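Local coordinates for nucleoporin NUP82 (Saccharomyces cerevisiae, PDB 3PBP), which serves as a structural component of the nuclear pore complex and, through its N-terminal domain, interacts with the nucleoporin NUP116, at residues S188-G191 with L192-Y195. The protein carries 1 engineered substitution. Residues are numbered along the deposited sequence; the frame is centred on the assembly and turned at random.
Sequences SKDG and LTLY
The carboxylate of D190 folds over the turn and meets T193 with both oxygens. OD1 of D190 accepts the backbone N-H of T193 at 3.0 Å through its syn lone pair, while OD2 of D190 takes the hydroxyl OG1 of T193 at 2.9 Å, from the syn side but 35° out of the carboxylate plane. The two side chains cross at about a right angle. A second, weak bond reaches D190 OD1 from the backbone N of L192, also at 3.0 Å, its N-H badly bent from the line. CG of D190 sits between its own backbone N and carbonyl carbon (chi1 77°), a torsion that turns the carboxylate inward across the loop. Two bonds from T193 and a weak one from L192 probably limit its rotation; replacing D190 with alanine is likely to leave the T193 amide and hydroxyl without their acceptor and let the turn flex. Closer to the strand ends, S188 N donates to T193 O at 2.9 Å, almost straight, and CB of S188 approaches CE2 of Y195 obliquely at 3.6 Å. OG of S188 accepts the D190 N-H at 3.3 Å in an ST turn, a second-shell bond consistent with the placement of D190. Outside the loop, E313 takes the K189 backbone N-H and a weak bond from S188 OG, while T193 and Y195 pack on A207 of strand 204-208. A type I beta turn runs from S188 to G191, closed by G191 N to S188 O at 3.1 Å; G191, its last residue, has a positive phi, where a side chain would jam against the preceding carbonyl oxygen. The arrangement is a beta-turn loop joining antiparallel strands 182-187 and 194-198 in the NUP82 N-terminal domain, a beta-propeller.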
ATOM      1  N   SER A 188       4.907   0.846   6.805  1.00 49.24           N
ATOM      2  CA  SER A 188       6.032   1.660   7.182  1.00 51.88           C
ATOM      3  C   SER A 188       6.399   1.199   8.585  1.00 53.99           C
ATOM      4  O   SER A 188       5.560   0.652   9.295  1.00 55.99           O
ATOM      5  CB  SER A 188       5.626   3.122   7.227  1.00 51.61           C
ATOM      6  OG  SER A 188       6.649   3.878   7.837  1.00 52.33           O
ATOM      7  N   LYS A 189       7.636   1.423   9.001  1.00 54.38           N
ATOM      8  CA  LYS A 189       8.032   0.994  10.327  1.00 54.24           C
ATOM      9  C   LYS A 189       7.476   1.935  11.394  1.00 54.78           C
ATOM     10  O   LYS A 189       7.708   1.749  12.588  1.00 54.78           O
ATOM     11  CB  LYS A 189       9.563   0.882  10.409  1.00 53.69           C
ATOM     12  CG  LYS A 189      10.145  -0.271   9.569  1.00 51.49           C
ATOM     13  CD  LYS A 189       9.678  -1.634  10.063  1.00 51.87           C
ATOM     14  CE  LYS A 189      10.042  -2.792   9.127  1.00 51.06           C
ATOM     15  NZ  LYS A 189       9.075  -2.975   7.981  1.00 54.21           N
ATOM     16  N   ASP A 190       6.731   2.946  10.955  1.00 55.33           N
ATOM     17  CA  ASP A 190       6.103   3.892  11.882  1.00 55.49           C
ATOM     18  C   ASP A 190       4.869   3.177  12.462  1.00 55.65           C
ATOM     19  O   ASP A 190       4.411   3.483  13.567  1.00 57.29           O
ATOM     20  CB  ASP A 190       5.678   5.176  11.142  1.00 55.77           C
ATOM     21  CG  ASP A 190       4.383   4.996  10.308  1.00 59.97           C
ATOM     22  OD1 ASP A 190       4.182   3.906   9.715  1.00 61.48           O
ATOM     23  OD2 ASP A 190       3.568   5.955  10.227  1.00 59.35           O
ATOM     24  N   GLY A 191       4.338   2.224  11.701  1.00 53.64           N
ATOM     25  CA  GLY A 191       3.186   1.467  12.149  1.00 52.68           C
ATOM     26  C   GLY A 191       1.838   2.058  11.777  1.00 52.64           C
ATOM     27  O   GLY A 191       0.826   1.342  11.806  1.00 52.13           O
ATOM     28  N   LEU A 192       1.820   3.344  11.416  1.00 50.15           N
ATOM     29  CA  LEU A 192       0.578   4.034  11.060  1.00 48.74           C
ATOM     30  C   LEU A 192       0.391   4.266   9.556  1.00 48.78           C
ATOM     31  O   LEU A 192      -0.654   4.763   9.125  1.00 47.50           O
ATOM     32  CB  LEU A 192       0.532   5.382  11.776  1.00 46.69           C
ATOM     33  CG  LEU A 192       0.887   5.335  13.266  1.00 47.42           C
ATOM     34  CD1 LEU A 192       1.099   6.741  13.794  1.00 42.35           C
ATOM     35  CD2 LEU A 192      -0.225   4.611  14.042  1.00 46.09           C
ATOM     36  N   THR A 193       1.390   3.893   8.759  1.00 48.22           N
ATOM     37  CA  THR A 193       1.333   4.127   7.321  1.00 47.86           C
ATOM     38  C   THR A 193       1.403   2.879   6.469  1.00 47.20           C
ATOM     39  O   THR A 193       2.191   1.984   6.745  1.00 48.62           O
ATOM     40  CB  THR A 193       2.488   5.051   6.891  1.00 48.21           C
ATOM     41  OG1 THR A 193       2.371   6.312   7.563  1.00 50.13           O
ATOM     42  CG2 THR A 193       2.460   5.277   5.395  1.00 48.67           C
ATOM     43  N   LEU A 194       0.594   2.829   5.420  1.00 45.88           N
ATOM     44  CA  LEU A 194       0.609   1.687   4.517  1.00 46.24           C
ATOM     45  C   LEU A 194       1.023   2.155   3.119  1.00 47.32           C
ATOM     46  O   LEU A 194       0.324   2.947   2.487  1.00 46.81           O
ATOM     47  CB  LEU A 194      -0.771   1.021   4.471  1.00 44.26           C
ATOM     48  CG  LEU A 194      -0.903  -0.169   3.529  1.00 44.69           C
ATOM     49  CD1 LEU A 194       0.043  -1.291   3.966  1.00 42.05           C
ATOM     50  CD2 LEU A 194      -2.356  -0.651   3.517  1.00 45.47           C
ATOM     51  N   TYR A 195       2.175   1.680   2.652  1.00 48.71           N
ATOM     52  CA  TYR A 195       2.683   2.033   1.329  1.00 51.76           C
ATOM     53  C   TYR A 195       2.157   1.045   0.288  1.00 52.41           C
ATOM     54  O   TYR A 195       2.147  -0.157   0.530  1.00 54.23           O
ATOM     55  CB  TYR A 195       4.216   1.987   1.305  1.00 51.90           C
ATOM     56  CG  TYR A 195       4.924   3.103   2.026  1.00 51.15           C
ATOM     57  CD1 TYR A 195       4.884   4.402   1.550  1.00 51.06           C
ATOM     58  CD2 TYR A 195       5.689   2.839   3.157  1.00 54.01           C
ATOM     59  CE1 TYR A 195       5.596   5.418   2.175  1.00 53.80           C
ATOM     60  CE2 TYR A 195       6.406   3.841   3.794  1.00 55.05           C
ATOM     61  CZ  TYR A 195       6.355   5.130   3.295  1.00 56.54           C
ATOM     62  OH  TYR A 195       7.082   6.123   3.907  1.00 58.11           O
TER